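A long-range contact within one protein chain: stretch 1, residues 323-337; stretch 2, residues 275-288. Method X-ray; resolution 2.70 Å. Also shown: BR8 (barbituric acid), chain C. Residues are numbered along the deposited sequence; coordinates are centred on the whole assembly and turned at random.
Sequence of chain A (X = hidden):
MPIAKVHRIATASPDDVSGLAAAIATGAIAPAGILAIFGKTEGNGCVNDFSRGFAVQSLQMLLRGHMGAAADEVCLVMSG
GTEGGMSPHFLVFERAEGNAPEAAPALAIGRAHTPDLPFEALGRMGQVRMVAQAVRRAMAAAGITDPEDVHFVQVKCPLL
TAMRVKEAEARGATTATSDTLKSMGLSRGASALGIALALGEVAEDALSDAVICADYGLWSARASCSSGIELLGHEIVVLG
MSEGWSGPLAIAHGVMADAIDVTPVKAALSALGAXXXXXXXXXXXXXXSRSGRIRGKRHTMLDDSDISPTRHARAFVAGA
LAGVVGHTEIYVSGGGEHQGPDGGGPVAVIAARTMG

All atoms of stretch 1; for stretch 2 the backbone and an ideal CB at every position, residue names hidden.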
ATOM      1  N   GLY A 323      10.032 -19.438 -12.744  1.00 43.75           N
ATOM      2  CA  GLY A 323      11.396 -19.936 -12.749  1.00 49.74           C
ATOM      3  C   GLY A 323      11.518 -21.325 -13.359  1.00 51.65           C
ATOM      4  O   GLY A 323      12.591 -21.721 -13.828  1.00 59.02           O
ATOM      5  N   VAL A 324      10.415 -22.064 -13.361  1.00 45.92           N
ATOM      6  CA  VAL A 324      10.414 -23.434 -13.844  1.00 40.76           C
ATOM      7  C   VAL A 324       9.993 -23.463 -15.290  1.00 47.08           C
ATOM      8  O   VAL A 324      10.547 -24.193 -16.114  1.00 56.50           O
ATOM      9  CB  VAL A 324       9.457 -24.334 -13.024  1.00 44.13           C
ATOM     10  CG1 VAL A 324       9.303 -25.691 -13.684  1.00 31.28           C
ATOM     11  CG2 VAL A 324       9.951 -24.474 -11.574  1.00 44.42           C
ATOM     12  N   VAL A 325       8.988 -22.669 -15.602  1.00 45.18           N
ATOM     13  CA  VAL A 325       8.359 -22.788 -16.898  1.00 46.11           C
ATOM     14  C   VAL A 325       8.976 -21.775 -17.873  1.00 45.24           C
ATOM     15  O   VAL A 325       8.755 -21.849 -19.074  1.00 50.24           O
ATOM     16  CB  VAL A 325       6.821 -22.626 -16.757  1.00 37.27           C
ATOM     17  CG1 VAL A 325       6.472 -21.211 -16.388  1.00 39.06           C
ATOM     18  CG2 VAL A 325       6.113 -23.030 -18.017  1.00 38.88           C
ATOM     19  N   GLY A 326       9.793 -20.855 -17.366  1.00 40.81           N
ATOM     20  CA  GLY A 326      10.556 -19.978 -18.243  1.00 41.52           C
ATOM     21  C   GLY A 326       9.915 -18.719 -18.816  1.00 41.63           C
ATOM     22  O   GLY A 326      10.519 -18.027 -19.635  1.00 41.67           O
ATOM     23  N   HIS A 327       8.689 -18.417 -18.405  1.00 43.68           N
ATOM     24  CA  HIS A 327       8.027 -17.185 -18.827  1.00 35.35           C
ATOM     25  C   HIS A 327       7.064 -16.694 -17.774  1.00 33.39           C
ATOM     26  O   HIS A 327       6.831 -17.369 -16.778  1.00 32.66           O
ATOM     27  CB  HIS A 327       7.299 -17.381 -20.143  1.00 33.02           C
ATOM     28  CG  HIS A 327       6.099 -18.266 -20.052  1.00 35.81           C
ATOM     29  ND1 HIS A 327       4.816 -17.771 -19.951  1.00 37.82           N
ATOM     30  CD2 HIS A 327       5.982 -19.616 -20.084  1.00 40.18           C
ATOM     31  CE1 HIS A 327       3.960 -18.780 -19.915  1.00 39.66           C
ATOM     32  NE2 HIS A 327       4.643 -19.910 -19.994  1.00 41.55           N
ATOM     33  N   THR A 328       6.524 -15.500 -17.977  1.00 35.47           N
ATOM     34  CA  THR A 328       5.748 -14.864 -16.927  1.00 31.66           C
ATOM     35  C   THR A 328       4.283 -14.708 -17.269  1.00 33.15           C
ATOM     36  O   THR A 328       3.532 -14.110 -16.507  1.00 35.42           O
ATOM     37  CB  THR A 328       6.308 -13.506 -16.599  1.00 29.37           C
ATOM     38  OG1 THR A 328       6.289 -12.719 -17.790  1.00 27.12           O
ATOM     39  CG2 THR A 328       7.735 -13.647 -16.079  1.00 27.44           C
ATOM     40  N   GLU A 329       3.865 -15.241 -18.409  1.00 32.81           N
ATOM     41  CA  GLU A 329       2.459 -15.144 -18.791  1.00 30.67           C
ATOM     42  C   GLU A 329       1.704 -16.335 -18.191  1.00 24.49           C
ATOM     43  O   GLU A 329       1.208 -17.185 -18.911  1.00 27.50           O
ATOM     44  CB  GLU A 329       2.297 -15.110 -20.317  1.00 30.53           C
ATOM     45  CG  GLU A 329       1.302 -14.089 -20.869  1.00 31.21           C
ATOM     46  CD  GLU A 329       1.447 -13.912 -22.382  1.00 44.17           C
ATOM     47  OE1 GLU A 329       1.359 -14.931 -23.099  1.00 50.81           O
ATOM     48  OE2 GLU A 329       1.681 -12.771 -22.860  1.00 48.53           O
ATOM     49  N   ILE A 330       1.671 -16.414 -16.864  1.00 26.49           N
ATOM     50  CA  ILE A 330       0.985 -17.502 -16.161  1.00 28.64           C
ATOM     51  C   ILE A 330      -0.180 -17.011 -15.288  1.00 29.40           C
ATOM     52  O   ILE A 330      -0.159 -15.894 -14.770  1.00 36.28           O
ATOM     53  CB  ILE A 330       1.978 -18.301 -15.292  1.00 27.81           C
ATOM     54  CG1 ILE A 330       2.632 -17.396 -14.275  1.00 25.69           C
ATOM     55  CG2 ILE A 330       3.126 -18.829 -16.120  1.00 25.13           C
ATOM     56  CD1 ILE A 330       3.876 -18.021 -13.745  1.00 29.22           C
ATOM     57  N   TYR A 331      -1.180 -17.866 -15.104  1.00 31.52           N
ATOM     58  CA  TYR A 331      -2.372 -17.515 -14.336  1.00 26.70           C
ATOM     59  C   TYR A 331      -2.194 -17.994 -12.899  1.00 22.12           C
ATOM     60  O   TYR A 331      -2.266 -19.177 -12.619  1.00 35.60           O
ATOM     61  CB  TYR A 331      -3.636 -18.117 -14.993  1.00 21.91           C
ATOM     62  CG  TYR A 331      -4.925 -17.899 -14.208  1.00 28.13           C
ATOM     63  CD1 TYR A 331      -5.203 -18.657 -13.082  1.00 30.59           C
ATOM     64  CD2 TYR A 331      -5.866 -16.950 -14.594  1.00 26.22           C
ATOM     65  CE1 TYR A 331      -6.356 -18.478 -12.352  1.00 31.63           C
ATOM     66  CE2 TYR A 331      -7.040 -16.765 -13.862  1.00 26.35           C
ATOM     67  CZ  TYR A 331      -7.271 -17.539 -12.734  1.00 30.32           C
ATOM     68  OH  TYR A 331      -8.411 -17.402 -11.958  1.00 40.78           O
ATOM     69  N   VAL A 332      -1.894 -17.070 -11.999  1.00 31.43           N
ATOM     70  CA  VAL A 332      -1.751 -17.375 -10.576  1.00 24.20           C
ATOM     71  C   VAL A 332      -2.753 -16.591  -9.757  1.00 22.09           C
ATOM     72  O   VAL A 332      -2.837 -15.383  -9.862  1.00 22.39           O
ATOM     73  CB  VAL A 332      -0.360 -17.035 -10.063  1.00 22.66           C
ATOM     74  CG1 VAL A 332      -0.250 -17.371  -8.586  1.00 23.04           C
ATOM     75  CG2 VAL A 332       0.679 -17.769 -10.875  1.00 29.19           C
ATOM     76  N   SER A 333      -3.458 -17.284  -8.888  1.00 31.47           N
ATOM     77  CA  SER A 333      -4.598 -16.739  -8.170  1.00 32.67           C
ATOM     78  C   SER A 333      -4.397 -16.952  -6.660  1.00 37.49           C
ATOM     79  O   SER A 333      -3.963 -18.021  -6.245  1.00 44.49           O
ATOM     80  CB  SER A 333      -5.871 -17.418  -8.663  1.00 29.47           C
ATOM     81  OG  SER A 333      -6.953 -17.114  -7.821  1.00 35.54           O
ATOM     82  N   GLY A 334      -4.681 -15.943  -5.843  1.00 33.17           N
ATOM     83  CA  GLY A 334      -4.348 -16.007  -4.422  1.00 31.01           C
ATOM     84  C   GLY A 334      -5.486 -16.491  -3.547  1.00 28.78           C
ATOM     85  O   GLY A 334      -6.641 -16.348  -3.908  1.00 29.72           O
ATOM     86  N   GLY A 335      -5.162 -17.065  -2.395  1.00 29.47           N
ATOM     87  CA  GLY A 335      -6.161 -17.501  -1.434  1.00 29.48           C
ATOM     88  C   GLY A 335      -6.663 -18.899  -1.739  1.00 36.25           C
ATOM     89  O   GLY A 335      -7.504 -19.097  -2.619  1.00 46.16           O
ATOM     90  N   GLY A 336      -6.170 -19.880  -0.996  1.00 30.99           N
ATOM     91  CA  GLY A 336      -6.472 -21.248  -1.338  1.00 23.89           C
ATOM     92  C   GLY A 336      -7.284 -21.956  -0.294  1.00 31.15           C
ATOM     93  O   GLY A 336      -6.992 -23.126   0.040  1.00 32.29           O
ATOM     94  N   GLU A 337      -8.315 -21.264   0.200  1.00 30.35           N
ATOM     95  CA  GLU A 337      -9.231 -21.842   1.188  1.00 24.95           C
ATOM     96  C   GLU A 337      -9.857 -23.132   0.649  1.00 29.10           C
ATOM     97  O   GLU A 337     -10.603 -23.107  -0.330  1.00 38.03           O
ATOM     98  CB  GLU A 337     -10.321 -20.848   1.550  1.00 25.96           C
ATOM     99  CG  GLU A 337      -9.834 -19.600   2.273  1.00 32.44           C
ATOM    100  CD  GLU A 337      -9.359 -18.501   1.325  1.00 38.28           C
ATOM    101  OE1 GLU A 337      -9.367 -18.730   0.092  1.00 35.11           O
ATOM    102  OE2 GLU A 337      -8.986 -17.405   1.820  1.00 42.66           O
ATOM    103  N   UNK A 275       7.637 -30.271 -22.670  1.00 66.40           N
ATOM    104  CA  UNK A 275       8.638 -29.608 -21.850  1.00 74.24           C
ATOM    105  C   UNK A 275       8.320 -28.124 -21.713  1.00 69.58           C
ATOM    106  O   UNK A 275       7.642 -27.538 -22.565  1.00 66.39           O
ATOM    107  CB  UNK A 275      10.034 -29.802 -22.446  1.00 74.24           C
ATOM    108  N   UNK A 276       8.794 -27.535 -20.620  1.00 66.91           N
ATOM    109  CA  UNK A 276       8.564 -26.126 -20.339  1.00 62.50           C
ATOM    110  C   UNK A 276       8.975 -25.247 -21.520  1.00 67.12           C
ATOM    111  O   UNK A 276      10.032 -25.444 -22.135  1.00 76.73           O
ATOM    112  CB  UNK A 276       9.328 -25.708 -19.081  1.00 62.50           C
ATOM    113  N   UNK A 277       8.126 -24.280 -21.838  1.00 62.24           N
ATOM    114  CA  UNK A 277       8.398 -23.358 -22.921  1.00 63.15           C
ATOM    115  C   UNK A 277       7.365 -22.254 -22.919  1.00 62.51           C
ATOM    116  O   UNK A 277       6.396 -22.308 -22.153  1.00 56.16           O
ATOM    117  CB  UNK A 277       8.413 -24.083 -24.268  1.00 63.15           C
ATOM    118  N   UNK A 278       7.574 -21.253 -23.773  1.00 63.40           N
ATOM    119  CA  UNK A 278       6.674 -20.114 -23.850  1.00 61.05           C
ATOM    120  C   UNK A 278       5.245 -20.611 -24.007  1.00 52.28           C
ATOM    121  O   UNK A 278       4.317 -20.037 -23.456  1.00 62.45           O
ATOM    122  CB  UNK A 278       7.058 -19.189 -25.007  1.00 61.05           C
ATOM    123  N   UNK A 279       5.081 -21.740 -24.675  1.00 47.55           N
ATOM    124  CA  UNK A 279       3.749 -22.249 -24.980  1.00 44.28           C
ATOM    125  C   UNK A 279       3.045 -22.914 -23.800  1.00 48.62           C
ATOM    126  O   UNK A 279       1.832 -23.083 -23.831  1.00 52.77           O
ATOM    127  CB  UNK A 279       3.844 -23.250 -26.133  1.00 44.28           C
ATOM    128  N   UNK A 280       3.784 -23.321 -22.774  1.00 48.25           N
ATOM    129  CA  UNK A 280       3.141 -23.971 -21.624  1.00 43.67           C
ATOM    130  C   UNK A 280       2.102 -23.040 -20.974  1.00 41.71           C
ATOM    131  O   UNK A 280       2.364 -21.861 -20.729  1.00 45.97           O
ATOM    132  CB  UNK A 280       4.193 -24.385 -20.594  1.00 43.67           C
ATOM    133  N   UNK A 281       0.910 -23.560 -20.727  1.00 39.03           N
ATOM    134  CA  UNK A 281      -0.116 -22.805 -20.032  1.00 34.80           C
ATOM    135  C   UNK A 281      -0.193 -23.270 -18.584  1.00 35.95           C
ATOM    136  O   UNK A 281      -0.359 -24.472 -18.335  1.00 41.04           O
ATOM    137  CB  UNK A 281      -1.471 -22.958 -20.726  1.00 34.80           C
ATOM    138  N   UNK A 282      -0.108 -22.343 -17.632  1.00 30.70           N
ATOM    139  CA  UNK A 282      -0.119 -22.722 -16.218  1.00 29.13           C
ATOM    140  C   UNK A 282      -1.232 -22.026 -15.452  1.00 31.01           C
ATOM    141  O   UNK A 282      -1.381 -20.814 -15.551  1.00 39.29           O
ATOM    142  CB  UNK A 282       1.230 -22.399 -15.573  1.00 29.13           C
ATOM    143  N   UNK A 283      -2.024 -22.789 -14.704  1.00 28.25           N
ATOM    144  CA  UNK A 283      -3.032 -22.208 -13.805  1.00 25.27           C
ATOM    145  C   UNK A 283      -2.735 -22.686 -12.387  1.00 27.69           C
ATOM    146  O   UNK A 283      -2.680 -23.893 -12.145  1.00 38.38           O
ATOM    147  CB  UNK A 283      -4.450 -22.596 -14.228  1.00 25.27           C
ATOM    148  N   UNK A 284      -2.529 -21.776 -11.445  1.00 24.93           N
ATOM    149  CA  UNK A 284      -2.143 -22.219 -10.112  1.00 27.31           C
ATOM    150  C   UNK A 284      -2.790 -21.395  -9.014  1.00 32.63           C
ATOM    151  O   UNK A 284      -3.073 -20.220  -9.214  1.00 39.11           O
ATOM    152  CB  UNK A 284      -0.621 -22.166  -9.964  1.00 27.31           C
ATOM    153  N   UNK A 285      -3.037 -22.021  -7.862  1.00 29.78           N
ATOM    154  CA  UNK A 285      -3.484 -21.294  -6.676  1.00 24.29           C
ATOM    155  C   UNK A 285      -2.320 -21.084  -5.712  1.00 28.35           C
ATOM    156  O   UNK A 285      -1.576 -22.012  -5.426  1.00 37.70           O
ATOM    157  CB  UNK A 285      -4.622 -22.044  -5.981  1.00 24.29           C
ATOM    158  N   UNK A 286      -2.148 -19.864  -5.226  1.00 28.70           N
ATOM    159  CA  UNK A 286      -1.121 -19.582  -4.236  1.00 26.78           C
ATOM    160  C   UNK A 286      -1.784 -19.137  -2.951  1.00 30.97           C
ATOM    161  O   UNK A 286      -2.730 -18.356  -2.984  1.00 37.90           O
ATOM    162  CB  UNK A 286      -0.142 -18.520  -4.740  1.00 26.78           C
ATOM    163  N   UNK A 287      -1.285 -19.622  -1.822  1.00 35.57           N
ATOM    164  CA  UNK A 287      -1.894 -19.300  -0.544  1.00 38.42           C
ATOM    165  C   UNK A 287      -0.855 -19.077   0.531  1.00 43.79           C
ATOM    166  O   UNK A 287       0.059 -19.881   0.683  1.00 53.88           O
ATOM    167  CB  UNK A 287      -2.854 -20.412  -0.118  1.00 38.42           C
ATOM    168  N   UNK A 288      -0.989 -17.984   1.294  1.00 42.30           N
ATOM    169  CA  UNK A 288      -0.105 -17.868   2.454  1.00 39.33           C
ATOM    170  C   UNK A 288      -0.507 -18.901   3.499  1.00 37.94           C
ATOM    171  O   UNK A 288      -1.692 -19.052   3.794  1.00 40.42           O
ATOM    172  CB  UNK A 288      -0.154 -16.457   3.043  1.00 39.33           C
TER
HETATM  173  N1  BR8 C 401      -9.721 -12.439  -6.660  1.00 21.67           N
HETATM  174  C2  BR8 C 401      -8.874 -11.870  -7.547  1.00 23.39           C
HETATM  175  O2  BR8 C 401      -9.263 -10.902  -8.170  1.00 22.38           O
HETATM  176  N3  BR8 C 401      -7.614 -12.369  -7.721  1.00 31.64           N
HETATM  177  C4  BR8 C 401      -7.145 -13.488  -6.987  1.00 29.46           C
HETATM  178  O4  BR8 C 401      -6.004 -13.902  -7.167  1.00 35.02           O
HETATM  179  C5  BR8 C 401      -8.017 -14.248  -5.985  1.00 22.87           C
HETATM  180  C6  BR8 C 401      -9.371 -13.557  -5.907  1.00 18.61           C
HETATM  181  O8  BR8 C 401     -10.206 -13.986  -5.144  1.00 24.37           O

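Position 275 has nothing of stretch 1 within reach of its CB, so the contact sets no preference; it is E275, poorly ordered.

At 276 the CA-to-CB bond points toward the end of the helix, and the ideal CB already lies 3.5 Å from V324 O and 3.8 Å from V325 CA. A small side chain fits most easily. The residue is A276, whose methyl CB sits 4.3 Å from V325 CG2.

Position 277 is extended, and its CB would point away into free room, so stretch 1 does not demand glycine. It is G277, the first residue of a type I turn that ends at 280.

Positions 278 and 279 form the middle of that turn and direct their CB atoms away, which leaves many residues possible, polar ones included. E278 carries its carboxylate to within 4.4 Å of its like, OE2 to E329 OE1, and a water bonds to both oxygens, weakly to E329. A279 makes no contact.

At 280 the CB points toward stretch 1 and is tight against V325 CG2, 3.5 Å away, while the backbone O accepts a hydrogen bond from H327 NE2 at 3.1 Å. A compact side chain such as alanine, serine, threonine or valine would suit. T280 places its CB against that valine methyl, and its OG1 accepts a hydrogen bond from G277 N at 3.0 Å, tying the turn together.

From 281 the chain is a strand, soon paired in parallel with 331-334. Position 281 points away and is open to many residues; I281 is found.

At 282 the ideal CB lies 4.1 Å from I330 CG2, with V325 close by, an apolar setting for valine, isoleucine or leucine. V282 brings CG2 to 4.1 Å from V325 CG2, and its O accepts from Y331 N at 3.0 Å.

Position 283 shares a face with Y331, whose CD1 is 4.2 Å from the ideal CB; an apolar chain could pack there. L283 sets CD2 3.6 Å from Y331 CB.

Position 284 lies on the V332 face, its ideal CB 4.7 Å from V332 CG2, where small or medium apolar residues would do. A284 pairs through its backbone: N donates to Y331 O at 2.9 Å and O accepts from S333 N at 3.0 Å.

Position 285, beside S333, looks onto a hydroxyl and several carbonyls, which invites a long donor. K285 folds with three m torsions, so that NZ donates to S333 OG (2.9 Å), G334 O (3.0 Å) and G335 O (2.9 Å).

At 286 the ideal CB is 4.0 Å from V332 CG1, favouring a small apolar residue. A286 supplies a methyl; its N donates to S333 O at 2.8 Å.

At 287 the ideal CB is 3.5 Å from G336 N, and a polar chain could continue along the glycines. E287 extends until OE2 lies 3.2 Å from G336 C.

Position 288 is out of reach; its phi of -70° permits proline, and P288 is present.

Stretch 2 275-288: EAGEATIVLAKAEP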
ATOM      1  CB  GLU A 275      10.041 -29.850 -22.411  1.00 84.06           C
ATOM      2  CG  GLU A 275      10.220 -29.580 -23.889  1.00 87.82           C
ATOM      3  CD  GLU A 275      11.451 -30.291 -24.424  1.00 95.20           C
ATOM      4  OE1 GLU A 275      11.878 -31.273 -23.776  1.00 96.03           O
ATOM      5  OE2 GLU A 275      11.997 -29.868 -25.469  1.00 98.45           O
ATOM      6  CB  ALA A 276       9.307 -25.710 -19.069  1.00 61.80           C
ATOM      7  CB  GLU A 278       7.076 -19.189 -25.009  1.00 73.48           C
ATOM      8  CG  GLU A 278       6.502 -17.765 -24.940  1.00 81.92           C
ATOM      9  CD  GLU A 278       5.198 -17.596 -25.708  1.00 88.49           C
ATOM     10  OE1 GLU A 278       4.788 -18.538 -26.424  1.00 92.86           O
ATOM     11  OE2 GLU A 278       4.574 -16.519 -25.588  1.00 91.60           O
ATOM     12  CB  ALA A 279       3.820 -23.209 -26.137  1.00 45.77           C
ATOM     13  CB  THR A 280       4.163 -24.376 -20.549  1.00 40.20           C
ATOM     14  OG1 THR A 280       5.283 -25.037 -21.157  1.00 43.92           O
ATOM     15  CG2 THR A 280       3.514 -25.286 -19.529  1.00 37.18           C
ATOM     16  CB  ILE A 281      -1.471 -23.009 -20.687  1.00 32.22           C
ATOM     17  CG1 ILE A 281      -1.477 -22.418 -22.087  1.00 25.05           C
ATOM     18  CG2 ILE A 281      -2.582 -22.436 -19.811  1.00 30.78           C
ATOM     19  CD1 ILE A 281      -2.749 -22.693 -22.793  1.00 24.36           C
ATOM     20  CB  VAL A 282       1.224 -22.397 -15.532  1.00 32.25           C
ATOM     21  CG1 VAL A 282       1.258 -22.994 -14.141  1.00 25.25           C
ATOM     22  CG2 VAL A 282       2.390 -22.918 -16.372  1.00 27.22           C
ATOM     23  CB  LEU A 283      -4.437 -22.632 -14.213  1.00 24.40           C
ATOM     24  CG  LEU A 283      -4.667 -22.657 -15.721  1.00 28.63           C
ATOM     25  CD1 LEU A 283      -5.923 -23.422 -16.048  1.00 35.37           C
ATOM     26  CD2 LEU A 283      -4.778 -21.261 -16.236  1.00 32.05           C
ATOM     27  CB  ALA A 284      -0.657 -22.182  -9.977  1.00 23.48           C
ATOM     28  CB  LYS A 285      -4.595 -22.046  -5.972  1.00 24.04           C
ATOM     29  CG  LYS A 285      -5.858 -22.103  -6.767  1.00 28.17           C
ATOM     30  CD  LYS A 285      -6.504 -20.739  -6.818  1.00 26.65           C
ATOM     31  CE  LYS A 285      -6.646 -20.157  -5.423  1.00 25.67           C
ATOM     32  NZ  LYS A 285      -7.264 -18.808  -5.533  1.00 29.00           N
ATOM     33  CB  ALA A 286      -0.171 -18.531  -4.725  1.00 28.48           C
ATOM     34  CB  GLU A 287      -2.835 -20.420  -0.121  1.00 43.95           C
ATOM     35  CG  GLU A 287      -3.571 -20.131   1.166  1.00 52.88           C
ATOM     36  CD  GLU A 287      -4.431 -21.294   1.625  1.00 61.75           C
ATOM     37  OE1 GLU A 287      -4.069 -22.473   1.380  1.00 62.55           O
ATOM     38  OE2 GLU A 287      -5.488 -21.017   2.226  1.00 66.15           O
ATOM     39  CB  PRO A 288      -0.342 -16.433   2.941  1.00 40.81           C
ATOM     40  CG  PRO A 288      -1.704 -16.098   2.465  1.00 37.14           C
ATOM     41  CD  PRO A 288      -1.888 -16.827   1.157  1.00 37.90           C
TER
HETATM   42  O   HOH W   1       1.708 -16.246 -26.170  1.00 49.23           O
HETATM   43  O   HOH W   2      -0.207 -19.370 -19.073  1.00 29.08           O
HETATM   44  O   HOH W   3      -6.388 -17.742   1.587  1.00 55.17           O
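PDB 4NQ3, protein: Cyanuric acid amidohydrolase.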